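PDB 6Y9I: major Capsid Protein VP1 from Chimpanzee polyomavirus Bob, which forms the pentameric building blocks of the viral capsid shell and probably engages glycan receptors on host cells. Local coordinates for residues A[253-258]-A[279-284]. Numbering follows the deposited sequence.
Sequences LFVSAA and RYFKVT
The two facing layers of the VP1 beta sandwich, the jelly-roll fold of polyomavirus coat proteins, meet where Leu-253, Val-255 and Ala-257 look across at Val-283, Phe-281 and Arg-279. No hydrogen bond joins the segments, whose axes approach to 8.8 Å and run roughly antiparallel, at 153°; the contact is made mainly by side chains, joined by the carbonyl oxygen of Ser-256. At the centre Val-255 and Phe-281 run alongside each other, pointing opposite ways, and the CB of Val-255 sits over the ring of Phe-281 in a CH-pi contact, 3.9 Å from the centroid and 11° off the normal. CG of Phe-281 is anti to its carbonyl carbon (chi1 -67°), which helps to set one ring face against Val-255 and the ring edge at the CB of Ala-257 and at Ser-256 O, 3.4 Å from Phe-281 CZ. Leu-253 and Val-283 meet tip to tip, CD2 of the leucine touching all three side-chain carbons of the valine. Ile-22 and Leu-24 of strand 8-26 continue this apolar core against Leu-253 and Val-255. At the other end the buried guanidinium of Arg-279 forms a salt bridge with Asp-259 and a hydrogen bond with Thr-96, while the aliphatic part of the arginine packs against Ala-257, CD to CB at 3.8 Å.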
loop_
_atom_site.group_PDB
_atom_site.type_symbol
_atom_site.label_atom_id
_atom_site.label_comp_id
_atom_site.label_asym_id
_atom_site.label_seq_id
_atom_site.Cartn_x
_atom_site.Cartn_y
_atom_site.Cartn_z
ATOM N N LEU A 253 35.192 6.839 -3.445
ATOM C CA LEU A 253 33.739 6.725 -3.204
ATOM C C LEU A 253 33.331 5.268 -3.462
ATOM O O LEU A 253 33.631 4.752 -4.531
ATOM C CB LEU A 253 32.997 7.666 -4.150
ATOM C CG LEU A 253 31.480 7.693 -3.953
ATOM C CD1 LEU A 253 31.115 8.260 -2.593
ATOM C CD2 LEU A 253 30.856 8.495 -5.069
ATOM N N PHE A 254 32.610 4.665 -2.537
ATOM C CA PHE A 254 32.194 3.248 -2.633
ATOM C C PHE A 254 30.686 3.222 -2.825
ATOM O O PHE A 254 29.963 3.764 -1.960
ATOM C CB PHE A 254 32.666 2.513 -1.382
ATOM C CG PHE A 254 34.161 2.573 -1.184
ATOM C CD1 PHE A 254 34.772 3.744 -0.775
ATOM C CD2 PHE A 254 34.956 1.466 -1.443
ATOM C CE1 PHE A 254 36.151 3.808 -0.620
ATOM C CE2 PHE A 254 36.333 1.532 -1.288
ATOM C CZ PHE A 254 36.922 2.699 -0.866
ATOM N N VAL A 255 30.233 2.624 -3.922
ATOM C CA VAL A 255 28.783 2.418 -4.205
ATOM C C VAL A 255 28.529 0.915 -4.219
ATOM O O VAL A 255 29.439 0.127 -4.596
ATOM C CB VAL A 255 28.301 3.129 -5.486
ATOM C CG1 VAL A 255 28.513 4.635 -5.389
ATOM C CG2 VAL A 255 28.994 2.617 -6.736
ATOM N N SER A 256 27.373 0.534 -3.701
ATOM C CA SER A 256 26.967 -0.880 -3.522
ATOM C C SER A 256 25.516 -0.975 -3.941
ATOM O O SER A 256 24.777 0.041 -3.786
ATOM C CB SER A 256 27.172 -1.361 -2.102
ATOM O OG SER A 256 28.432 -0.978 -1.611
ATOM N N ALA A 257 25.137 -2.110 -4.517
ATOM C CA ALA A 257 23.748 -2.341 -4.959
ATOM C C ALA A 257 23.419 -3.831 -4.970
ATOM O O ALA A 257 24.307 -4.696 -5.092
ATOM C CB ALA A 257 23.512 -1.717 -6.312
ATOM N N ALA A 258 22.130 -4.102 -4.855
ATOM C CA ALA A 258 21.488 -5.402 -5.148
ATOM C C ALA A 258 20.086 -5.106 -5.668
ATOM O O ALA A 258 19.394 -4.381 -4.988
ATOM C CB ALA A 258 21.453 -6.253 -3.919
ATOM N N ARG A 279 21.800 -0.707 -11.974
ATOM C CA ARG A 279 21.514 0.476 -11.144
ATOM C C ARG A 279 22.489 1.606 -11.526
ATOM O O ARG A 279 23.733 1.424 -11.563
ATOM C CB ARG A 279 21.578 0.164 -9.645
ATOM C CG ARG A 279 21.306 1.390 -8.781
ATOM C CD ARG A 279 21.198 1.089 -7.302
ATOM N NE ARG A 279 19.951 0.399 -6.948
ATOM C CZ ARG A 279 18.790 0.994 -6.753
ATOM N NH1 ARG A 279 18.680 2.310 -6.866
ATOM N NH2 ARG A 279 17.739 0.275 -6.401
ATOM N N TYR A 280 21.930 2.764 -11.821
ATOM C CA TYR A 280 22.693 4.007 -12.039
ATOM C C TYR A 280 22.846 4.765 -10.720
ATOM O O TYR A 280 21.876 4.847 -9.932
ATOM C CB TYR A 280 21.949 4.866 -13.048
ATOM C CG TYR A 280 22.533 6.233 -13.215
ATOM C CD1 TYR A 280 23.605 6.455 -14.069
ATOM C CD2 TYR A 280 21.969 7.301 -12.555
ATOM C CE1 TYR A 280 24.133 7.726 -14.207
ATOM C CE2 TYR A 280 22.468 8.578 -12.705
ATOM C CZ TYR A 280 23.532 8.784 -13.559
ATOM O OH TYR A 280 23.980 10.051 -13.664
ATOM N N PHE A 281 23.966 5.468 -10.579
ATOM C CA PHE A 281 24.248 6.377 -9.445
ATOM C C PHE A 281 24.812 7.692 -9.981
ATOM O O PHE A 281 25.735 7.671 -10.831
ATOM C CB PHE A 281 25.333 5.806 -8.534
ATOM C CG PHE A 281 24.981 4.558 -7.774
ATOM C CD1 PHE A 281 25.008 3.321 -8.401
ATOM C CD2 PHE A 281 24.698 4.612 -6.413
ATOM C CE1 PHE A 281 24.723 2.172 -7.690
ATOM C CE2 PHE A 281 24.428 3.449 -5.700
ATOM C CZ PHE A 281 24.436 2.243 -6.348
ATOM N N LYS A 282 24.287 8.802 -9.492
ATOM C CA LYS A 282 24.941 10.122 -9.615
ATOM C C LYS A 282 25.080 10.662 -8.202
ATOM O O LYS A 282 24.043 10.860 -7.536
ATOM C CB LYS A 282 24.133 11.066 -10.499
ATOM C CG LYS A 282 24.751 12.440 -10.715
ATOM C CD LYS A 282 23.774 13.474 -11.265
ATOM C CE LYS A 282 22.770 12.934 -12.266
ATOM N NZ LYS A 282 22.088 14.021 -13.009
ATOM N N VAL A 283 26.312 10.866 -7.762
ATOM C CA VAL A 283 26.603 11.286 -6.375
ATOM C C VAL A 283 27.217 12.680 -6.451
ATOM O O VAL A 283 28.171 12.869 -7.225
ATOM C CB VAL A 283 27.547 10.279 -5.684
ATOM C CG1 VAL A 283 27.847 10.699 -4.251
ATOM C CG2 VAL A 283 26.989 8.877 -5.722
ATOM N N THR A 284 26.677 13.611 -5.674
ATOM C CA THR A 284 27.193 14.991 -5.533
ATOM C C THR A 284 28.065 15.049 -4.277
ATOM O O THR A 284 27.617 14.597 -3.193
ATOM C CB THR A 284 26.052 16.012 -5.465
ATOM O OG1 THR A 284 25.284 15.893 -6.660
ATOM C CG2 THR A 284 26.555 17.430 -5.346
#